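Local coordinates for cobalamin biosynthesis protein CobN (Mycobacterium tuberculosis, PDB 7C6O) that probably inserts cobalt into the corrin ring during cobalamin biosynthesis, serving as the large, catalytic subunit of the ATP-dependent cobaltochelatase, at residues Ser68-Asp72 / Leu73-Asp77; Ala464-Thr467 / Asp468-Ala472; Ala922-Pro926 / Ala927-Arg931; Pro949-Val952 / Thr953-Asp957; Gly1031-Gly1035 / Arg1036-Gly1040. One frame throughout, in Å; residues are numbered along the deposited sequence.

Interaction 1. Residues Ser68-Asp72 / Leu73-Asp77; sequences SRLSD and LELTD
Ser71 and Glu74 hold each other twice at the start of helix 72-79. The backbone N of Glu74 donates to Ser71 OG at 3.2 Å, and the backbone N of Ser71 answers with an almost straight bond (176°) to Glu74 OE1 at 3.1 Å. This oxygen is approached on its anti side, from 30° outside the carboxylate plane. Glu74 reaches back because its CG stands beside its own backbone N (chi1 -73°) and the rest of the chain runs extended, with CG passing 3.2 Å from Ser71 OG. Next to the pair, Leu70 spreads its two methyls: CD1 lies 3.7 Å from Glu74 CB, and CD2 packs 3.9 Å from Leu75 CB, the two leucines crossing at about a right angle. The helical backbone bonding begins here too, with Leu75 N to Ser71 O at 3.0 Å and Thr76 N to Asp72 O at 3.2 Å. One shell further out, Leu70 and Leu75 both rest on Leu45 of strand 42-46, while Arg69 heads away to a salt bridge with Asp49. The reciprocal serine-glutamate pairing is a capping box, with Ser71 as N-cap, and it starts the helix of a beta-alpha-beta crossover from strand 62-65 to strand 84-89.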
# COMPACT_ATOMS: atom_id res chain seq x y z
N SER A 68 0.17 -3.64 -41.69
CA SER A 68 -0.30 -2.45 -40.99
C SER A 68 0.81 -1.43 -40.74
O SER A 68 0.51 -0.32 -40.28
CB SER A 68 -0.95 -2.84 -39.66
OG SER A 68 0.01 -3.31 -38.73
N ARG A 69 2.06 -1.78 -41.02
CA ARG A 69 3.20 -0.89 -40.88
C ARG A 69 4.00 -0.83 -42.17
O ARG A 69 5.24 -0.84 -42.15
CB ARG A 69 4.11 -1.32 -39.73
CG ARG A 69 3.40 -1.62 -38.42
CD ARG A 69 4.42 -1.91 -37.32
NE ARG A 69 5.25 -3.07 -37.63
CZ ARG A 69 5.12 -4.26 -37.05
NH1 ARG A 69 4.19 -4.45 -36.12
NH2 ARG A 69 5.92 -5.26 -37.39
N LEU A 70 3.32 -0.76 -43.31
CA LEU A 70 3.96 -0.94 -44.61
C LEU A 70 3.50 0.15 -45.56
O LEU A 70 2.29 0.29 -45.81
CB LEU A 70 3.64 -2.32 -45.18
CG LEU A 70 4.54 -2.87 -46.28
CD1 LEU A 70 5.96 -3.06 -45.76
CD2 LEU A 70 3.98 -4.18 -46.82
N SER A 71 4.45 0.91 -46.11
CA SER A 71 4.13 1.88 -47.15
C SER A 71 4.08 1.19 -48.51
O SER A 71 4.55 0.06 -48.68
CB SER A 71 5.17 3.00 -47.17
OG SER A 71 6.44 2.52 -47.58
N ASP A 72 3.50 1.89 -49.48
CA ASP A 72 3.41 1.34 -50.83
C ASP A 72 4.79 1.07 -51.41
O ASP A 72 5.01 0.05 -52.07
CB ASP A 72 2.62 2.28 -51.74
CG ASP A 72 1.16 2.39 -51.34
OD1 ASP A 72 0.77 1.75 -50.34
OD2 ASP A 72 0.41 3.11 -52.03
N LEU A 73 5.74 1.99 -51.18
CA LEU A 73 7.09 1.80 -51.68
C LEU A 73 7.77 0.61 -51.03
O LEU A 73 8.46 -0.17 -51.70
CB LEU A 73 7.91 3.07 -51.46
CG LEU A 73 9.40 3.00 -51.79
CD1 LEU A 73 9.62 2.66 -53.26
CD2 LEU A 73 10.09 4.31 -51.43
N GLU A 74 7.59 0.45 -49.71
CA GLU A 74 8.20 -0.69 -49.02
C GLU A 74 7.64 -2.01 -49.53
O GLU A 74 8.37 -3.00 -49.61
CB GLU A 74 7.98 -0.55 -47.52
CG GLU A 74 8.84 0.52 -46.86
CD GLU A 74 8.46 0.78 -45.42
OE1 GLU A 74 7.30 0.49 -45.05
OE2 GLU A 74 9.31 1.29 -44.66
N LEU A 75 6.35 -2.04 -49.89
CA LEU A 75 5.76 -3.27 -50.41
C LEU A 75 6.38 -3.66 -51.75
O LEU A 75 6.81 -4.80 -51.93
CB LEU A 75 4.24 -3.11 -50.55
CG LEU A 75 3.50 -4.25 -51.25
CD1 LEU A 75 3.68 -5.57 -50.50
CD2 LEU A 75 2.03 -3.92 -51.42
N THR A 76 6.43 -2.71 -52.69
CA THR A 76 7.00 -3.03 -54.01
C THR A 76 8.48 -3.36 -53.92
O THR A 76 8.97 -4.21 -54.67
CB THR A 76 6.77 -1.86 -54.97
OG1 THR A 76 7.17 -0.64 -54.36
CG2 THR A 76 5.29 -1.77 -55.35
N ASP A 77 9.21 -2.70 -53.01
CA ASP A 77 10.61 -3.06 -52.79
C ASP A 77 10.74 -4.50 -52.31
O ASP A 77 11.60 -5.25 -52.80
CB ASP A 77 11.25 -2.10 -51.79
CG ASP A 77 11.63 -0.76 -52.40
OD1 ASP A 77 11.46 -0.60 -53.63
OD2 ASP A 77 12.10 0.12 -51.65

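Interaction 2. Residues Ala464-Thr467 / Asp468-Ala472; sequences AELT and DVVTA
Thr467 O is gripped by both donors of one residue a turn further on: Thr471 OG1 at 2.8 Å and Thr471 N at 3.0 Å. The hydroxyl can fold back onto this carbonyl because OG1 sits between the threonine's own N and carbonyl carbon (chi1 57°), so the side chain adds a second bond to the ordinary helical one. The hydroxyl comes in tilted 19° from the carbonyl plane. A turn earlier, Asp468 N donates to Ala464 O at 2.8 Å, and Ala464 O also lies over the face of the Asp468 carboxylate, 3.1 Å from CG. This carboxylate is then reached by a water that donates to Asp468 OD1 at 2.5 Å and lies 2.6 Å from Thr467 OG1, a short bridge linking the two neighbouring polar side chains. The apolar flank is built differently: Leu466 CD1 touches Val470 CG2 at 3.8 Å where the two side chains slant past each other, and beside them Val470 N bonds to Leu466 O. In the fold, Thr467, Val470 and Thr471 of helix 464-474 all pack on Phe459 of the preceding helix 452-459, while Pro527, from a loop, also covers Val470.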
# COMPACT_ATOMS: atom_id res chain seq x y z
N ALA A 464 28.39 -0.43 -8.88
CA ALA A 464 29.03 0.82 -8.48
C ALA A 464 28.01 1.92 -8.22
O ALA A 464 28.26 2.80 -7.39
CB ALA A 464 30.03 1.26 -9.54
N GLU A 465 26.87 1.89 -8.91
CA GLU A 465 25.82 2.87 -8.65
C GLU A 465 25.44 2.88 -7.17
O GLU A 465 25.16 3.94 -6.60
CB GLU A 465 24.59 2.57 -9.51
CG GLU A 465 24.73 2.95 -10.99
CD GLU A 465 25.66 2.02 -11.76
OE1 GLU A 465 26.00 0.94 -11.23
OE2 GLU A 465 26.04 2.38 -12.89
N LEU A 466 25.42 1.71 -6.54
CA LEU A 466 25.05 1.63 -5.13
C LEU A 466 26.25 1.88 -4.22
O LEU A 466 26.16 2.62 -3.24
CB LEU A 466 24.41 0.28 -4.83
CG LEU A 466 24.11 -0.02 -3.36
CD1 LEU A 466 23.19 1.03 -2.75
CD2 LEU A 466 23.51 -1.41 -3.22
N THR A 467 27.40 1.26 -4.53
CA THR A 467 28.54 1.41 -3.64
C THR A 467 29.09 2.83 -3.65
O THR A 467 29.60 3.30 -2.63
CB THR A 467 29.65 0.41 -3.99
OG1 THR A 467 30.07 0.60 -5.35
CG2 THR A 467 29.16 -1.02 -3.80
N ASP A 468 28.98 3.53 -4.78
CA ASP A 468 29.40 4.93 -4.81
C ASP A 468 28.60 5.77 -3.83
O ASP A 468 29.16 6.61 -3.11
CB ASP A 468 29.25 5.51 -6.22
CG ASP A 468 30.34 5.04 -7.17
OD1 ASP A 468 31.29 4.36 -6.71
OD2 ASP A 468 30.24 5.35 -8.37
N VAL A 469 27.28 5.57 -3.77
CA VAL A 469 26.44 6.39 -2.90
C VAL A 469 26.64 6.01 -1.44
O VAL A 469 26.69 6.88 -0.55
CB VAL A 469 24.96 6.25 -3.32
CG1 VAL A 469 24.06 6.99 -2.35
CG2 VAL A 469 24.77 6.78 -4.74
N VAL A 470 26.77 4.71 -1.15
CA VAL A 470 26.96 4.27 0.23
C VAL A 470 28.27 4.81 0.78
O VAL A 470 28.33 5.34 1.90
CB VAL A 470 26.88 2.74 0.32
CG1 VAL A 470 27.34 2.27 1.70
CG2 VAL A 470 25.47 2.26 0.04
N THR A 471 29.36 4.68 0.01
CA THR A 471 30.64 5.18 0.49
C THR A 471 30.67 6.71 0.52
O THR A 471 31.42 7.29 1.32
CB THR A 471 31.79 4.65 -0.38
OG1 THR A 471 31.57 5.02 -1.75
CG2 THR A 471 31.88 3.13 -0.27
N ALA A 472 29.88 7.37 -0.33
CA ALA A 472 29.85 8.82 -0.31
C ALA A 472 29.30 9.35 1.01
O ALA A 472 29.78 10.37 1.52
CB ALA A 472 29.01 9.35 -1.48
O HOH W 1 32.07 2.31 -5.54

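Interaction 3. Residues Ala922-Pro926 / Ala927-Arg931; sequences APMQP and AELGR
A single helical turn, 926-929, follows strand 918-923 after a two-residue link, Met924 and Gln925, and Gln925, its N-cap residue, ties it down by its backbone carbonyl. Leu929 N donates to Gln925 O at 2.9 Å, and Glu928 N adds a weak bond to the same oxygen. Pro926 fills the first position of the turn, where an amide hydrogen is not needed for helical bonding. Its carbonyl takes part in the usual way, accepting from Gly930 N at 2.9 Å. Gly930 then leaves the helix with positive phi (68°).

Side chains from the turn fold back over Met924. Glu928 has CG turned away from its own N (chi1 177°) and runs out extended, crossing Met924 at about a right angle to bring OE1 within 3.5 Å of Met924 CB. The other oxygen, OE2, is held in a salt bridge by Arg908 of the adjoining strand. Leu929 crosses the methionine in the same way, but the touch is looser, with CD1 at 4.2 Å from Met924 SD. That methyl also lies 3.8 Å above the guanidinium plane of Arg931, displaced from the middle of the group. The guanidinium in turn donates to Ala903 O and Leu904 O at the end of helix 896-905, while Met924 packs on Trp856 of helix 853-874. What results is a one-turn helix with a proline at its first position and a glycine at its exit, a compact linker carrying the chain out of the two-stranded antiparallel sheet 907-911/918-923.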
# COMPACT_ATOMS: atom_id res chain seq x y z
N ALA A 922 -14.32 14.71 -17.40
CA ALA A 922 -15.31 15.58 -18.01
C ALA A 922 -15.52 16.81 -17.14
O ALA A 922 -16.08 16.70 -16.04
CB ALA A 922 -16.63 14.84 -18.23
N PRO A 923 -15.09 17.99 -17.58
CA PRO A 923 -15.28 19.19 -16.77
C PRO A 923 -16.75 19.57 -16.66
O PRO A 923 -17.49 19.54 -17.65
CB PRO A 923 -14.48 20.26 -17.52
CG PRO A 923 -14.46 19.78 -18.93
CD PRO A 923 -14.39 18.28 -18.85
N MET A 924 -17.17 19.91 -15.45
CA MET A 924 -18.51 20.45 -15.24
C MET A 924 -18.50 21.94 -15.55
O MET A 924 -17.52 22.64 -15.26
CB MET A 924 -18.97 20.21 -13.81
CG MET A 924 -18.64 18.84 -13.26
SD MET A 924 -19.10 18.71 -11.52
CE MET A 924 -17.92 17.50 -10.95
N GLN A 925 -19.59 22.43 -16.12
CA GLN A 925 -19.62 23.84 -16.47
C GLN A 925 -19.91 24.69 -15.23
O GLN A 925 -20.51 24.20 -14.26
CB GLN A 925 -20.67 24.10 -17.54
CG GLN A 925 -20.35 23.43 -18.87
CD GLN A 925 -18.96 23.79 -19.38
OE1 GLN A 925 -18.58 24.96 -19.40
NE2 GLN A 925 -18.21 22.78 -19.80
N PRO A 926 -19.48 25.95 -15.23
CA PRO A 926 -19.68 26.81 -14.04
C PRO A 926 -21.13 26.89 -13.58
O PRO A 926 -21.38 26.96 -12.37
CB PRO A 926 -19.16 28.17 -14.51
CG PRO A 926 -18.14 27.84 -15.54
CD PRO A 926 -18.65 26.62 -16.25
N ALA A 927 -22.08 26.89 -14.51
CA ALA A 927 -23.49 26.96 -14.12
C ALA A 927 -23.90 25.72 -13.32
O ALA A 927 -24.68 25.82 -12.37
CB ALA A 927 -24.37 27.11 -15.37
N GLU A 928 -23.38 24.55 -13.70
CA GLU A 928 -23.69 23.34 -12.94
C GLU A 928 -22.94 23.31 -11.61
O GLU A 928 -23.49 22.87 -10.60
CB GLU A 928 -23.34 22.10 -13.76
CG GLU A 928 -23.56 20.80 -13.02
CD GLU A 928 -23.00 19.59 -13.76
OE1 GLU A 928 -22.30 19.79 -14.78
OE2 GLU A 928 -23.26 18.46 -13.31
N LEU A 929 -21.69 23.79 -11.61
CA LEU A 929 -20.90 23.79 -10.38
C LEU A 929 -21.49 24.73 -9.33
O LEU A 929 -21.41 24.44 -8.13
CB LEU A 929 -19.46 24.18 -10.71
CG LEU A 929 -18.35 23.78 -9.74
CD1 LEU A 929 -18.37 22.29 -9.48
CD2 LEU A 929 -17.00 24.21 -10.30
N GLY A 930 -22.10 25.83 -9.76
CA GLY A 930 -22.70 26.77 -8.84
C GLY A 930 -21.73 27.52 -7.97
O GLY A 930 -22.15 28.20 -7.03
N ARG A 931 -20.43 27.43 -8.26
CA ARG A 931 -19.39 28.02 -7.43
C ARG A 931 -18.11 28.05 -8.24
O ARG A 931 -18.01 27.37 -9.27
CB ARG A 931 -19.20 27.22 -6.13
CG ARG A 931 -18.84 25.77 -6.38
CD ARG A 931 -17.83 25.29 -5.37
NE ARG A 931 -17.61 23.85 -5.47
CZ ARG A 931 -16.60 23.29 -6.13
NH1 ARG A 931 -15.71 24.04 -6.76
NH2 ARG A 931 -16.49 21.97 -6.16

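Interaction 4. Residues Pro949-Val952 / Thr953-Asp957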
# COMPACT_ATOMS: atom_id res chain seq x y z
N PRO A 949 0.29 5.54 -10.29
CA PRO A 949 0.81 6.46 -11.30
C PRO A 949 -0.26 6.96 -12.25
O PRO A 949 -0.18 8.11 -12.70
CB PRO A 949 1.87 5.62 -12.02
CG PRO A 949 1.36 4.22 -11.91
CD PRO A 949 0.69 4.14 -10.55
N HIS A 950 -1.27 6.14 -12.55
CA HIS A 950 -2.37 6.59 -13.41
C HIS A 950 -3.13 7.74 -12.77
O HIS A 950 -3.62 8.62 -13.47
CB HIS A 950 -3.33 5.44 -13.70
CG HIS A 950 -2.67 4.15 -14.06
ND1 HIS A 950 -2.14 3.29 -13.12
CD2 HIS A 950 -2.47 3.55 -15.26
CE1 HIS A 950 -1.63 2.23 -13.72
NE2 HIS A 950 -1.82 2.36 -15.02
N VAL A 951 -3.23 7.75 -11.44
CA VAL A 951 -3.96 8.80 -10.74
C VAL A 951 -3.16 10.10 -10.73
O VAL A 951 -3.72 11.19 -10.88
CB VAL A 951 -4.32 8.35 -9.32
CG1 VAL A 951 -5.03 9.47 -8.58
CG2 VAL A 951 -5.20 7.11 -9.36
N VAL A 952 -1.84 10.01 -10.52
CA VAL A 952 -0.98 11.19 -10.60
C VAL A 952 -1.18 11.89 -11.94
O VAL A 952 -1.35 13.11 -12.01
CB VAL A 952 0.49 10.80 -10.38
CG1 VAL A 952 1.40 11.98 -10.66
CG2 VAL A 952 0.70 10.28 -8.96
N THR A 953 -1.16 11.11 -13.02
CA THR A 953 -1.42 11.68 -14.34
C THR A 953 -2.85 12.19 -14.45
O THR A 953 -3.09 13.25 -15.04
CB THR A 953 -1.14 10.63 -15.42
OG1 THR A 953 0.18 10.11 -15.26
CG2 THR A 953 -1.27 11.24 -16.79
N MET A 954 -3.80 11.47 -13.86
CA MET A 954 -5.20 11.88 -13.91
C MET A 954 -5.40 13.24 -13.24
O MET A 954 -6.08 14.12 -13.78
CB MET A 954 -6.08 10.82 -13.25
CG MET A 954 -7.55 11.20 -13.17
SD MET A 954 -8.47 10.21 -11.97
CE MET A 954 -8.13 8.55 -12.55
N LEU A 955 -4.83 13.42 -12.05
CA LEU A 955 -4.99 14.69 -11.35
C LEU A 955 -4.27 15.82 -12.09
O LEU A 955 -4.78 16.95 -12.16
CB LEU A 955 -4.49 14.58 -9.91
CG LEU A 955 -5.29 13.65 -9.00
CD1 LEU A 955 -4.68 13.63 -7.60
CD2 LEU A 955 -6.75 14.06 -8.94
N ASP A 956 -3.09 15.54 -12.64
CA ASP A 956 -2.40 16.55 -13.42
C ASP A 956 -3.20 16.93 -14.66
O ASP A 956 -3.29 18.11 -15.02
CB ASP A 956 -1.00 16.05 -13.81
CG ASP A 956 -0.18 17.12 -14.51
OD1 ASP A 956 -0.10 18.25 -13.99
OD2 ASP A 956 0.41 16.82 -15.57
N ASP A 957 -3.79 15.94 -15.33
CA ASP A 957 -4.64 16.23 -16.49
C ASP A 957 -5.81 17.13 -16.11
O ASP A 957 -6.20 18.01 -16.88
CB ASP A 957 -5.16 14.93 -17.10
CG ASP A 957 -4.10 14.17 -17.87
OD1 ASP A 957 -3.01 14.74 -18.12
OD2 ASP A 957 -4.35 13.00 -18.22
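Val951 and Leu955 meet across one turn of helix 949-963, and the flat side-chain groups stay out of it: the imidazole of His950 swings off toward Pro305 and Lys848, and the carboxylate of Asp956 also turns outward, so neither lends a face or an edge to this contact. Leu955 N donates to Val951 O at 2.8 Å. Leu955 CG is brought beside the same oxygen, at 3.5 Å, because it stands next to its own backbone N (chi1 -66°), and Val951 CG1 lies 4.2 Å from Leu955 CG. The neighbouring backbone bonds follow suit: Met954 N meets His950 O at 2.9 Å, Asp956 N reaches Val952 O at 3.1 Å, and Thr953 N bonds to Pro949 O at 3.2 Å. Although buried, the Asp956 carboxylate is met by salt bridges from Arg989 and Arg960 and by the backbone N of Arg1036. Val951 and Leu955 lie against Ile898, and Met954 against Val918 and Leu921. This is the regular i to i+4 bonding of an alpha-helix, starting at a proline and packed against helix 896-905 through Val951 and Leu955 and against strand 918-923 through Met954.

Interaction 5. Residues Gly1031-Gly1035 / Arg1036-Gly1040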
# COMPACT_ATOMS: atom_id res chain seq x y z
N GLY A 1031 9.72 18.83 -1.98
CA GLY A 1031 9.71 19.89 -2.97
C GLY A 1031 9.98 19.41 -4.38
O GLY A 1031 10.85 19.94 -5.07
N PHE A 1032 9.22 18.41 -4.82
CA PHE A 1032 9.44 17.75 -6.10
C PHE A 1032 8.10 17.58 -6.81
O PHE A 1032 7.13 17.12 -6.21
CB PHE A 1032 10.14 16.40 -5.90
CG PHE A 1032 11.44 16.53 -5.16
CD1 PHE A 1032 11.48 16.49 -3.78
CD2 PHE A 1032 12.62 16.74 -5.86
CE1 PHE A 1032 12.67 16.63 -3.10
CE2 PHE A 1032 13.82 16.88 -5.18
CZ PHE A 1032 13.85 16.83 -3.80
N ALA A 1033 8.06 17.97 -8.09
CA ALA A 1033 6.82 18.06 -8.84
C ALA A 1033 6.56 16.80 -9.65
O ALA A 1033 7.48 16.25 -10.27
CB ALA A 1033 6.85 19.27 -9.78
N TYR A 1034 5.31 16.35 -9.65
CA TYR A 1034 4.91 15.15 -10.37
C TYR A 1034 3.79 15.47 -11.35
O TYR A 1034 3.00 16.40 -11.14
CB TYR A 1034 4.47 14.04 -9.40
CG TYR A 1034 5.65 13.43 -8.68
CD1 TYR A 1034 6.33 12.35 -9.22
CD2 TYR A 1034 6.11 13.96 -7.48
CE1 TYR A 1034 7.42 11.80 -8.58
CE2 TYR A 1034 7.20 13.42 -6.83
CZ TYR A 1034 7.85 12.33 -7.39
OH TYR A 1034 8.94 11.78 -6.75
N GLY A 1035 3.74 14.70 -12.43
CA GLY A 1035 2.86 14.95 -13.54
C GLY A 1035 3.58 14.81 -14.86
O GLY A 1035 4.76 14.47 -14.92
N ARG A 1036 2.86 15.09 -15.94
CA ARG A 1036 3.42 14.96 -17.28
C ARG A 1036 4.59 15.91 -17.47
O ARG A 1036 4.47 17.12 -17.23
CB ARG A 1036 2.35 15.22 -18.33
CG ARG A 1036 1.21 14.20 -18.36
CD ARG A 1036 0.37 14.35 -19.62
NE ARG A 1036 -0.91 13.67 -19.54
CZ ARG A 1036 -1.13 12.43 -19.95
NH1 ARG A 1036 -0.15 11.72 -20.48
NH2 ARG A 1036 -2.34 11.89 -19.83
N ASP A 1037 5.73 15.36 -17.91
CA ASP A 1037 6.97 16.10 -18.11
C ASP A 1037 7.51 16.70 -16.82
O ASP A 1037 8.36 17.61 -16.85
CB ASP A 1037 6.82 17.20 -19.17
CG ASP A 1037 6.41 16.64 -20.52
OD1 ASP A 1037 6.89 15.55 -20.89
OD2 ASP A 1037 5.59 17.29 -21.21
N LEU A 1038 7.05 16.22 -15.67
CA LEU A 1038 7.59 16.62 -14.37
C LEU A 1038 8.39 15.49 -13.74
O LEU A 1038 9.60 15.62 -13.55
CB LEU A 1038 6.45 17.08 -13.45
CG LEU A 1038 5.68 18.30 -13.94
CD1 LEU A 1038 4.51 18.63 -13.02
CD2 LEU A 1038 6.61 19.50 -14.06
N ASP A 1039 7.73 14.38 -13.40
CA ASP A 1039 8.39 13.12 -13.03
C ASP A 1039 9.33 13.27 -11.84
O ASP A 1039 10.36 12.60 -11.77
CB ASP A 1039 9.13 12.54 -14.23
CG ASP A 1039 8.22 12.27 -15.41
OD1 ASP A 1039 7.10 11.74 -15.19
OD2 ASP A 1039 8.60 12.59 -16.55
N GLY A 1040 9.00 14.15 -10.90
CA GLY A 1040 9.77 14.27 -9.68
C GLY A 1040 10.92 15.25 -9.72
O GLY A 1040 11.75 15.23 -8.79
O HOH W 2 5.10 12.18 -12.78
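Tyr1034 lays one face of its ring over Gly1040. Beyond CB, CG stands beside the tyrosine's own N (chi1 -73°), CD1 lies 3.6 Å from Gly1040 N, and CZ is 3.6 Å from Gly1040 CA. The glycine CA sits 3.7 Å from the ring centroid and only 19° off its normal, a CH-pi contact that a backbone carbon can make this closely because no side chain stands in the way. At the tip, Tyr1034 OH is hydrogen-bonded to Ser998 O and Arg945 NH1. The ring thus covers the end of the loop in a beta-hairpin, whose strands 1032-1034 and 1041-1042 form one margin of a mixed sheet. Gly1040 N closes the loop onto Ala1033 O at 2.7 Å. Further round, Leu1038 N bonds to Gly1035 O at 3.0 Å, from well above the carbonyl plane (50° out of it), and the backbone angles of Arg1036 and Asp1037 make this a type II turn. Asp1039 N adds a weak bond to the same oxygen. Leu1038 turns inward, its CD1 lying 4.0 Å from Ala1033 CB. Across the mouth of the turn a water accepts from Gly1035 N at 2.9 Å and donates to Asp1039 OD1.

In the fold
Interactions 4 and 5 are the joined pair: Asp957 OD1 forms a salt bridge with Arg1036 NE at 2.7 Å, and Thr953 packs on the same arginine, so helix 949-963 anchors the hairpin loop. Interaction 3 starts on strand 918-923, on which Met954 of interaction 4 packs, and both touch helix 896-905. Interaction 2 is partly buried on a separate helix, its centre about 25 Å from that of interaction 5, while interaction 1 stands apart on the surface of the N-terminal parallel sheet. Interaction 1 starts its helix with a capping box, interaction 3 with backbone bonds alone. Salt bridges occur at these surface contacts too, but interaction 4 has a buried, arginine-bound Asp956 and interaction 5 an aromatic face.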